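Local coordinates for protein putative neuraminyllactose-binding hemagglutinin homolog (Helicobacter pylori, PDB 3BGH) that is probably an outer-membrane lipoprotein adhesin, named for binding of neuraminyllactose and for the flagellar sheath, though its function is not established, at residues 38-46 and 61-72; 121-132 and 151-162. All coordinates share one frame; numbering follows the deposited sequence.

Contact 1 (38-46 and 61-72)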
loop_
_atom_site.group_PDB
_atom_site.type_symbol
_atom_site.label_atom_id
_atom_site.label_comp_id
_atom_site.label_asym_id
_atom_site.label_seq_id
_atom_site.Cartn_x
_atom_site.Cartn_y
_atom_site.Cartn_z
ATOM N N LEU A 38 -32.343 6.610 -2.326
ATOM C CA LEU A 38 -31.525 7.026 -1.157
ATOM C C LEU A 38 -30.250 6.152 -0.999
ATOM O O LEU A 38 -30.356 4.919 -0.953
ATOM C CB LEU A 38 -32.348 6.953 0.141
ATOM C CG LEU A 38 -31.571 6.975 1.472
ATOM C CD1 LEU A 38 -30.964 8.334 1.785
ATOM C CD2 LEU A 38 -32.421 6.524 2.653
ATOM N N VAL A 39 -29.068 6.776 -0.897
ATOM C CA VAL A 39 -27.824 6.023 -0.588
ATOM C C VAL A 39 -27.232 6.394 0.770
ATOM O O VAL A 39 -27.147 7.568 1.116
ATOM C CB VAL A 39 -26.719 6.146 -1.686
ATOM C CG1 VAL A 39 -27.309 6.121 -3.083
ATOM C CG2 VAL A 39 -25.906 7.379 -1.500
ATOM N N VAL A 40 -26.833 5.394 1.533
ATOM C CA VAL A 40 -26.151 5.620 2.794
ATOM C C VAL A 40 -24.641 5.747 2.555
ATOM O O VAL A 40 -24.027 4.888 1.928
ATOM C CB VAL A 40 -26.420 4.474 3.768
ATOM C CG1 VAL A 40 -25.669 4.683 5.060
ATOM C CG2 VAL A 40 -27.868 4.377 4.056
ATOM N N LEU A 41 -24.050 6.831 3.052
ATOM C CA LEU A 41 -22.622 7.054 2.909
ATOM C C LEU A 41 -21.973 6.995 4.270
ATOM O O LEU A 41 -22.353 7.744 5.154
ATOM C CB LEU A 41 -22.381 8.412 2.275
ATOM C CG LEU A 41 -21.068 8.554 1.525
ATOM C CD1 LEU A 41 -21.181 7.738 0.259
ATOM C CD2 LEU A 41 -20.784 10.010 1.212
ATOM N N ILE A 42 -21.022 6.086 4.443
ATOM C CA ILE A 42 -20.294 5.915 5.705
ATOM C C ILE A 42 -18.967 6.675 5.627
ATOM O O ILE A 42 -18.413 6.806 4.543
ATOM C CB ILE A 42 -20.062 4.429 6.010
ATOM C CG1 ILE A 42 -21.411 3.749 6.169
ATOM C CG2 ILE A 42 -19.270 4.229 7.281
ATOM C CD1 ILE A 42 -21.317 2.338 6.635
ATOM N N GLU A 43 -18.490 7.210 6.756
ATOM C CA GLU A 43 -17.285 8.028 6.769
ATOM C C GLU A 43 -16.122 7.115 6.369
ATOM O O GLU A 43 -15.990 6.046 6.953
ATOM C CB GLU A 43 -17.053 8.656 8.162
ATOM C CG GLU A 43 -15.965 9.782 8.233
ATOM C CD GLU A 43 -15.865 10.478 9.624
ATOM O OE1 GLU A 43 -15.676 9.775 10.665
ATOM O OE2 GLU A 43 -15.937 11.737 9.670
ATOM N N PRO A 44 -15.302 7.523 5.373
ATOM C CA PRO A 44 -14.240 6.672 4.842
ATOM C C PRO A 44 -13.182 6.420 5.904
ATOM O O PRO A 44 -12.834 7.335 6.652
ATOM C CB PRO A 44 -13.631 7.519 3.712
ATOM C CG PRO A 44 -14.646 8.496 3.355
ATOM C CD PRO A 44 -15.300 8.825 4.694
ATOM N N LYS A 45 -12.723 5.181 5.990
ATOM C CA LYS A 45 -11.617 4.783 6.860
ATOM C C LYS A 45 -10.331 4.618 6.045
ATOM O O LYS A 45 -10.176 3.602 5.365
ATOM C CB LYS A 45 -11.956 3.447 7.517
ATOM C CG LYS A 45 -12.502 3.560 8.907
ATOM C CD LYS A 45 -13.986 3.911 8.938
ATOM C CE LYS A 45 -14.465 4.191 10.395
ATOM N NZ LYS A 45 -15.646 5.116 10.394
ATOM N N ILE A 46 -9.447 5.618 6.073
ATOM C CA ILE A 46 -8.187 5.577 5.332
ATOM C C ILE A 46 -7.004 5.668 6.296
ATOM O O ILE A 46 -6.730 6.723 6.840
ATOM C CB ILE A 46 -8.042 6.743 4.293
ATOM C CG1 ILE A 46 -9.344 7.039 3.508
ATOM C CG2 ILE A 46 -6.856 6.517 3.359
ATOM C CD1 ILE A 46 -9.819 5.965 2.560
ATOM N N GLU A 61 -10.057 12.256 4.586
ATOM C CA GLU A 61 -11.316 11.517 4.822
ATOM C C GLU A 61 -12.561 12.414 4.833
ATOM O O GLU A 61 -13.629 11.974 4.405
ATOM C CB GLU A 61 -11.305 10.765 6.145
ATOM C CG GLU A 61 -10.483 9.525 6.153
ATOM C CD GLU A 61 -10.193 9.022 7.574
ATOM O OE1 GLU A 61 -10.491 9.722 8.564
ATOM O OE2 GLU A 61 -9.666 7.916 7.701
ATOM N N LYS A 62 -12.431 13.640 5.345
ATOM C CA LYS A 62 -13.562 14.562 5.465
ATOM C C LYS A 62 -13.932 15.086 4.097
ATOM O O LYS A 62 -15.101 15.139 3.759
ATOM C CB LYS A 62 -13.274 15.726 6.453
ATOM C CG LYS A 62 -13.956 17.118 6.105
ATOM C CD LYS A 62 -13.800 18.210 7.218
ATOM C CE LYS A 62 -13.758 19.664 6.659
ATOM N NZ LYS A 62 -12.435 19.971 5.960
ATOM N N SER A 63 -12.946 15.462 3.295
ATOM C CA SER A 63 -13.244 15.983 1.976
ATOM C C SER A 63 -13.960 14.991 1.058
ATOM O O SER A 63 -14.865 15.385 0.333
ATOM C CB SER A 63 -11.997 16.536 1.326
ATOM O OG SER A 63 -11.444 17.502 2.193
ATOM N N LEU A 64 -13.569 13.717 1.104
ATOM C CA LEU A 64 -14.119 12.676 0.223
ATOM C C LEU A 64 -15.575 12.467 0.569
ATOM O O LEU A 64 -16.433 12.269 -0.284
ATOM C CB LEU A 64 -13.358 11.338 0.381
ATOM C CG LEU A 64 -12.014 11.064 -0.306
ATOM C CD1 LEU A 64 -11.583 9.612 -0.061
ATOM C CD2 LEU A 64 -12.070 11.305 -1.828
ATOM N N PHE A 65 -15.828 12.528 1.864
ATOM C CA PHE A 65 -17.131 12.288 2.436
ATOM C C PHE A 65 -18.112 13.387 1.988
ATOM O O PHE A 65 -19.223 13.098 1.536
ATOM C CB PHE A 65 -16.936 12.260 3.940
ATOM C CG PHE A 65 -18.098 11.743 4.703
ATOM C CD1 PHE A 65 -18.838 10.671 4.234
ATOM C CD2 PHE A 65 -18.438 12.325 5.915
ATOM C CE1 PHE A 65 -19.923 10.181 4.961
ATOM C CE2 PHE A 65 -19.517 11.857 6.648
ATOM C CZ PHE A 65 -20.267 10.780 6.177
ATOM N N LEU A 66 -17.696 14.644 2.058
ATOM C CA LEU A 66 -18.625 15.733 1.787
ATOM C C LEU A 66 -18.825 15.826 0.297
ATOM O O LEU A 66 -19.958 15.905 -0.181
ATOM C CB LEU A 66 -18.135 17.070 2.356
ATOM C CG LEU A 66 -17.897 17.193 3.875
ATOM C CD1 LEU A 66 -17.242 18.519 4.157
ATOM C CD2 LEU A 66 -19.179 17.039 4.701
ATOM N N GLN A 67 -17.724 15.768 -0.435
ATOM C CA GLN A 67 -17.759 15.779 -1.871
ATOM C C GLN A 67 -18.567 14.651 -2.502
ATOM O O GLN A 67 -19.257 14.860 -3.487
ATOM C CB GLN A 67 -16.361 15.771 -2.404
ATOM C CG GLN A 67 -15.606 17.049 -2.092
ATOM C CD GLN A 67 -14.910 17.546 -3.317
ATOM O OE1 GLN A 67 -13.743 17.208 -3.563
ATOM N NE2 GLN A 67 -15.640 18.300 -4.147
ATOM N N LEU A 68 -18.471 13.452 -1.956
ATOM C CA LEU A 68 -19.261 12.363 -2.472
ATOM C C LEU A 68 -20.735 12.570 -2.177
ATOM O O LEU A 68 -21.581 12.151 -2.956
ATOM C CB LEU A 68 -18.783 11.025 -1.941
ATOM C CG LEU A 68 -17.737 10.503 -2.895
ATOM C CD1 LEU A 68 -16.934 9.412 -2.205
ATOM C CD2 LEU A 68 -18.401 10.024 -4.248
ATOM N N SER A 69 -21.042 13.190 -1.044
ATOM C CA SER A 69 -22.420 13.600 -0.795
ATOM C C SER A 69 -22.854 14.634 -1.849
ATOM O O SER A 69 -23.892 14.444 -2.484
ATOM C CB SER A 69 -22.613 14.077 0.633
ATOM O OG SER A 69 -22.510 12.972 1.521
ATOM N N SER A 70 -22.026 15.653 -2.104
ATOM C CA SER A 70 -22.364 16.700 -3.101
ATOM C C SER A 70 -22.531 16.168 -4.494
ATOM O O SER A 70 -23.438 16.590 -5.213
ATOM C CB SER A 70 -21.336 17.813 -3.164
ATOM O OG SER A 70 -21.410 18.558 -1.982
ATOM N N PHE A 71 -21.621 15.279 -4.885
ATOM C CA PHE A 71 -21.715 14.593 -6.152
ATOM C C PHE A 71 -23.039 13.827 -6.253
ATOM O O PHE A 71 -23.739 13.916 -7.256
ATOM C CB PHE A 71 -20.564 13.613 -6.298
ATOM C CG PHE A 71 -20.618 12.831 -7.558
ATOM C CD1 PHE A 71 -20.163 13.389 -8.751
ATOM C CD2 PHE A 71 -21.134 11.538 -7.565
ATOM C CE1 PHE A 71 -20.209 12.656 -9.950
ATOM C CE2 PHE A 71 -21.190 10.804 -8.746
ATOM C CZ PHE A 71 -20.727 11.362 -9.938
ATOM N N LEU A 72 -23.378 13.075 -5.214
ATOM C CA LEU A 72 -24.583 12.271 -5.236
ATOM C C LEU A 72 -25.854 13.125 -5.333
ATOM O O LEU A 72 -26.655 12.955 -6.246
ATOM C CB LEU A 72 -24.607 11.322 -4.044
ATOM C CG LEU A 72 -23.577 10.201 -4.207
ATOM C CD1 LEU A 72 -23.302 9.589 -2.872
ATOM C CD2 LEU A 72 -24.005 9.156 -5.239
#
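V39 meets the far end of helix 61-72: its CG2 rests on L72 CD1 at 3.7 Å, the two side chains crossing at a slant where strand and helix run antiparallel. Two residues on, L41 points at the helix and meets four of its residues. Its chi1 of -155° turns CG away from the backbone N and sends CD2 to 3.7 Å from F65 CD1, close to L68 CB and S69 OG, while CD1 leans on L72 CD1. The backbone carbonyl of L41 sits at the edge of the F65 ring, with O 3.4 Å from CE1. S69 OG, beside L41, is hydrogen-bonded to Q81 NE2 of strand 78-82. Further on, E43 lays its CA over one face of the F65 ring, a CH-pi contact 4.0 Å from the centroid. P44 follows with CD against F65 CB at 3.9 Å and CG against L64. At I46 the contact turns polar: its N-H gives a nearly straight bond (168°) to E61 OE2, 2.8 Å away, which is met on the anti side of the carboxylate. E61 holds an extended chain alongside I46, CG touching I46 CG1 at 3.8 Å. This is strand-on-helix packing within a beta-alpha-beta unit, held mostly by apolar contact, with one carboxylate gripping the backbone N-H of I46.

Contact 2 (121-132 and 151-162). With SO4 (sulfate ion), chain E.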
loop_
_atom_site.group_PDB
_atom_site.type_symbol
_atom_site.label_atom_id
_atom_site.label_comp_id
_atom_site.label_asym_id
_atom_site.label_seq_id
_atom_site.Cartn_x
_atom_site.Cartn_y
_atom_site.Cartn_z
ATOM N N GLU A 121 18.461 13.720 -15.222
ATOM C CA GLU A 121 19.419 13.834 -14.122
ATOM C C GLU A 121 19.065 12.780 -13.078
ATOM O O GLU A 121 17.928 12.331 -13.012
ATOM C CB GLU A 121 19.368 15.258 -13.514
ATOM C CG GLU A 121 19.464 16.415 -14.564
ATOM C CD GLU A 121 19.220 17.836 -13.990
ATOM O OE1 GLU A 121 18.344 18.007 -13.096
ATOM O OE2 GLU A 121 19.902 18.790 -14.463
ATOM N N GLU A 122 20.038 12.391 -12.269
ATOM C CA GLU A 122 19.773 11.611 -11.096
ATOM C C GLU A 122 18.822 12.400 -10.205
ATOM O O GLU A 122 18.945 13.624 -10.070
ATOM C CB GLU A 122 21.063 11.329 -10.345
ATOM C CG GLU A 122 20.872 10.579 -9.046
ATOM C CD GLU A 122 22.173 10.058 -8.519
ATOM O OE1 GLU A 122 22.269 9.689 -7.326
ATOM O OE2 GLU A 122 23.125 10.032 -9.312
ATOM N N LYS A 123 17.844 11.715 -9.632
ATOM C CA LYS A 123 16.956 12.389 -8.714
ATOM C C LYS A 123 16.596 11.518 -7.536
ATOM O O LYS A 123 16.660 10.284 -7.640
ATOM C CB LYS A 123 15.718 12.946 -9.424
ATOM C CG LYS A 123 15.245 12.153 -10.582
ATOM C CD LYS A 123 14.424 13.018 -11.509
ATOM C CE LYS A 123 14.071 12.236 -12.787
ATOM N NZ LYS A 123 13.306 13.024 -13.812
ATOM N N VAL A 124 16.314 12.165 -6.401
ATOM C CA VAL A 124 15.784 11.483 -5.235
ATOM C C VAL A 124 14.316 11.871 -5.176
ATOM O O VAL A 124 13.954 13.013 -5.525
ATOM C CB VAL A 124 16.528 11.901 -3.987
ATOM C CG1 VAL A 124 16.076 11.095 -2.730
ATOM C CG2 VAL A 124 18.039 11.748 -4.230
ATOM N N ILE A 125 13.456 10.920 -4.803
ATOM C CA ILE A 125 12.003 11.145 -4.805
ATOM C C ILE A 125 11.372 10.580 -3.545
ATOM O O ILE A 125 11.985 9.785 -2.845
ATOM C CB ILE A 125 11.298 10.453 -5.992
ATOM C CG1 ILE A 125 11.236 8.935 -5.783
ATOM C CG2 ILE A 125 11.937 10.794 -7.330
ATOM C CD1 ILE A 125 10.436 8.212 -6.780
ATOM N N ASP A 126 10.152 11.017 -3.255
ATOM C CA ASP A 126 9.259 10.303 -2.378
ATOM C C ASP A 126 8.181 9.653 -3.258
ATOM O O ASP A 126 7.895 10.148 -4.344
ATOM C CB ASP A 126 8.630 11.258 -1.364
ATOM C CG ASP A 126 9.591 11.656 -0.260
ATOM O OD1 ASP A 126 10.681 11.029 -0.159
ATOM O OD2 ASP A 126 9.265 12.612 0.502
ATOM N N MET A 127 7.596 8.554 -2.797
ATOM C CA MET A 127 6.659 7.790 -3.610
ATOM C C MET A 127 5.633 7.112 -2.733
ATOM O O MET A 127 5.981 6.552 -1.693
ATOM C CB MET A 127 7.404 6.721 -4.446
ATOM C CG MET A 127 6.513 5.957 -5.491
ATOM S SD MET A 127 7.371 4.659 -6.487
ATOM C CE MET A 127 7.616 3.483 -5.219
ATOM N N SER A 128 4.383 7.115 -3.175
ATOM C CA SER A 128 3.330 6.484 -2.428
ATOM C C SER A 128 3.125 4.995 -2.716
ATOM O O SER A 128 3.519 4.452 -3.766
ATOM C CB SER A 128 2.040 7.166 -2.775
ATOM O OG SER A 128 1.703 6.717 -4.071
ATOM N N SER A 129 2.422 4.357 -1.790
ATOM C CA SER A 129 1.805 3.058 -2.014
ATOM C C SER A 129 0.430 3.151 -1.367
ATOM O O SER A 129 0.105 4.153 -0.722
ATOM C CB SER A 129 2.641 1.953 -1.365
ATOM O OG SER A 129 2.488 1.983 0.040
ATOM N N GLY A 130 -0.364 2.110 -1.511
ATOM C CA GLY A 130 -1.678 2.051 -0.930
ATOM C C GLY A 130 -2.747 1.801 -1.969
ATOM O O GLY A 130 -2.474 1.629 -3.119
ATOM N N TYR A 131 -3.984 1.811 -1.536
ATOM C CA TYR A 131 -5.040 1.277 -2.313
ATOM C C TYR A 131 -6.360 1.568 -1.564
ATOM O O TYR A 131 -6.458 1.378 -0.355
ATOM C CB TYR A 131 -4.801 -0.245 -2.507
ATOM C CG TYR A 131 -5.794 -0.913 -3.414
ATOM C CD1 TYR A 131 -5.514 -1.131 -4.762
ATOM C CD2 TYR A 131 -7.039 -1.327 -2.925
ATOM C CE1 TYR A 131 -6.457 -1.740 -5.621
ATOM C CE2 TYR A 131 -7.991 -1.960 -3.774
ATOM C CZ TYR A 131 -7.677 -2.166 -5.098
ATOM O OH TYR A 131 -8.621 -2.763 -5.888
ATOM N N LEU A 132 -7.345 2.074 -2.292
ATOM C CA LEU A 132 -8.657 2.326 -1.734
ATOM C C LEU A 132 -9.705 1.405 -2.287
ATOM O O LEU A 132 -9.789 1.153 -3.500
ATOM C CB LEU A 132 -9.065 3.756 -1.980
ATOM C CG LEU A 132 -8.793 4.653 -0.784
ATOM C CD1 LEU A 132 -7.305 4.809 -0.524
ATOM C CD2 LEU A 132 -9.436 6.028 -1.002
ATOM N N ASP A 151 -6.241 2.074 -6.987
ATOM C CA ASP A 151 -4.850 1.992 -6.644
ATOM C C ASP A 151 -4.279 3.420 -6.599
ATOM O O ASP A 151 -4.398 4.204 -7.576
ATOM C CB ASP A 151 -4.139 1.178 -7.724
ATOM C CG ASP A 151 -2.645 1.031 -7.489
ATOM O OD1 ASP A 151 -2.057 1.596 -6.536
ATOM O OD2 ASP A 151 -2.028 0.343 -8.309
ATOM N N VAL A 152 -3.636 3.745 -5.480
ATOM C CA VAL A 152 -3.054 5.066 -5.310
ATOM C C VAL A 152 -1.541 4.955 -5.115
ATOM O O VAL A 152 -0.915 5.861 -4.607
ATOM C CB VAL A 152 -3.680 5.829 -4.076
ATOM C CG1 VAL A 152 -5.147 6.236 -4.346
ATOM C CG2 VAL A 152 -3.500 5.023 -2.746
ATOM N N SER A 153 -0.947 3.843 -5.509
ATOM C CA SER A 153 0.503 3.697 -5.395
ATOM C C SER A 153 1.269 4.271 -6.599
ATOM O O SER A 153 0.673 4.639 -7.610
ATOM C CB SER A 153 0.834 2.242 -5.197
ATOM O OG SER A 153 0.722 1.555 -6.426
ATOM N N LYS A 154 2.593 4.339 -6.483
ATOM C CA LYS A 154 3.482 4.895 -7.544
ATOM C C LYS A 154 3.320 6.381 -7.872
ATOM O O LYS A 154 3.837 6.859 -8.889
ATOM C CB LYS A 154 3.449 4.056 -8.842
ATOM C CG LYS A 154 3.680 2.577 -8.639
ATOM C CD LYS A 154 5.138 2.211 -8.581
ATOM C CE LYS A 154 5.363 0.749 -9.083
ATOM N NZ LYS A 154 6.814 0.376 -9.094
ATOM N N ILE A 155 2.627 7.121 -7.027
ATOM C CA ILE A 155 2.642 8.571 -7.132
ATOM C C ILE A 155 3.943 9.216 -6.595
ATOM O O ILE A 155 4.291 9.042 -5.425
ATOM C CB ILE A 155 1.370 9.179 -6.504
ATOM C CG1 ILE A 155 0.125 8.633 -7.254
ATOM C CG2 ILE A 155 1.424 10.667 -6.609
ATOM C CD1 ILE A 155 -1.214 9.117 -6.758
ATOM N N LYS A 156 4.640 9.990 -7.432
ATOM C CA LYS A 156 6.000 10.467 -7.083
ATOM C C LYS A 156 6.171 11.991 -6.957
ATOM O O LYS A 156 5.564 12.786 -7.694
ATOM C CB LYS A 156 7.076 9.947 -8.072
ATOM C CG LYS A 156 6.862 8.579 -8.699
ATOM C CD LYS A 156 8.084 8.143 -9.579
ATOM C CE LYS A 156 7.803 6.891 -10.427
ATOM N NZ LYS A 156 9.017 5.977 -10.571
ATOM N N ALA A 157 7.031 12.392 -6.023
ATOM C CA ALA A 157 7.479 13.760 -5.940
ATOM C C ALA A 157 8.996 13.814 -5.852
ATOM O O ALA A 157 9.619 13.168 -5.023
ATOM C CB ALA A 157 6.855 14.438 -4.753
ATOM N N VAL A 158 9.587 14.623 -6.712
ATOM C CA VAL A 158 11.019 14.824 -6.692
ATOM C C VAL A 158 11.400 15.742 -5.537
ATOM O O VAL A 158 10.815 16.814 -5.380
ATOM C CB VAL A 158 11.490 15.420 -7.994
ATOM C CG1 VAL A 158 12.984 15.650 -7.942
ATOM C CG2 VAL A 158 11.122 14.486 -9.113
ATOM N N ILE A 159 12.359 15.297 -4.726
ATOM C CA ILE A 159 12.866 16.102 -3.635
ATOM C C ILE A 159 14.263 16.664 -3.917
ATOM O O ILE A 159 14.617 17.734 -3.425
ATOM C CB ILE A 159 12.853 15.361 -2.287
ATOM C CG1 ILE A 159 13.482 13.980 -2.400
ATOM C CG2 ILE A 159 11.439 15.258 -1.778
ATOM C CD1 ILE A 159 13.466 13.190 -1.079
ATOM N N GLU A 160 15.029 15.955 -4.736
ATOM C CA GLU A 160 16.401 16.309 -4.991
ATOM C C GLU A 160 16.797 15.976 -6.443
ATOM O O GLU A 160 16.508 14.876 -6.938
ATOM C CB GLU A 160 17.263 15.549 -3.986
ATOM C CG GLU A 160 18.701 15.980 -3.870
ATOM C CD GLU A 160 19.377 15.306 -2.678
ATOM O OE1 GLU A 160 18.741 15.261 -1.602
ATOM O OE2 GLU A 160 20.527 14.812 -2.809
ATOM N N ARG A 161 17.418 16.939 -7.126
ATOM C CA ARG A 161 18.071 16.696 -8.428
ATOM C C ARG A 161 19.580 16.889 -8.314
ATOM O O ARG A 161 20.035 17.747 -7.573
ATOM C CB ARG A 161 17.528 17.635 -9.498
ATOM C CG ARG A 161 16.038 17.795 -9.400
ATOM C CD ARG A 161 15.503 18.674 -10.446
ATOM N NE ARG A 161 14.169 18.238 -10.839
ATOM C CZ ARG A 161 13.929 17.351 -11.804
ATOM N NH1 ARG A 161 14.939 16.798 -12.477
ATOM N NH2 ARG A 161 12.678 17.021 -12.100
ATOM N N VAL A 162 20.351 16.094 -9.047
ATOM C CA VAL A 162 21.797 16.245 -9.090
ATOM C C VAL A 162 22.182 17.073 -10.316
ATOM O O VAL A 162 21.993 16.642 -11.452
ATOM C CB VAL A 162 22.530 14.879 -9.083
ATOM C CG1 VAL A 162 24.041 15.079 -9.223
ATOM C CG2 VAL A 162 22.199 14.101 -7.800
HETATM S S SO4 E . 12.640 15.548 -15.487
HETATM O O1 SO4 E . 11.707 16.141 -16.446
HETATM O O2 SO4 E . 13.080 14.228 -15.944
HETATM O O3 SO4 E . 13.799 16.420 -15.365
HETATM O O4 SO4 E . 11.998 15.454 -14.183
#
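The hairpin of strands 123-137 and 144-161 brings 121-132 and 151-162 together as antiparallel neighbours, their register shifted by a classic beta bulge at V124 and the ladder split in two between M127 and Y131. At the bulge I159 and E160 both face V124, whose O accepts from I159 N (2.9 Å) and E160 N on the same face of its carbonyl plane. I159 CG1 takes the position between its backbone N and carbonyl carbon (chi1 49°), which brings CD1 to 3.7 Å from V124 CG1 and also beside D126 OD1. E160 lies alongside V124, its CB against V124 CB and CG2. D126 and A157 exchange two backbone bonds, while the D126 carboxylate turns to D111 N and H186 ND1.

Further along, S128 pairs through its backbone, N to I155 O and O to K154 N, and adds its side chain: OG donates in plane to a lone pair of V152 O at 2.8 Å and accepts from I155 N. An Asx turn follows, D151 OD1 receiving S153 N (2.7 Å) on its anti side, well out of the carboxylate plane, and S153 OG on its syn lone pair. V152 CG2 packs tightly over G130, 3.4 Å from its C.

At the opposite end, K123 and R161 run side by side toward a sulfate, probably from the crystallisation liquor. K123 NZ and R161 NH2 both give to O4, the latter at 2.7 Å and nearly straight (169°), in the guanidinium plane. R161 NE is bridged to E183, and a long salt bridge links R161 NH1 to E121 OE1. The anion probably offsets the charge of the paired lysine and arginine, while the S128 hydroxyl adds two cross-strand bonds to the backbone pairing and the D151 carboxylate holds the turn on its own side.

From the N terminus, strand 38-48 comes first and helix 54-73 folds back on it, so contact 1 closes a short loop within the beta-alpha-beta unit completed by strand 78-82. The chain runs through strand 98-114 before contact 2 closes the hairpin of strands 123-137 and 144-161. The two loops are in series and neither encloses the other. Both involve one mixed sheet: helix 54-73 of contact 1 packs on it, and strand 98-114 lies between strand 38-48 and the hairpin. Their centres lie about 27 Å apart, yet they meet where L132 CD2 packs on I46 CD1 at 3.6 Å and on L64. M127, S129, Y131 and K154 also pack on the second subunit.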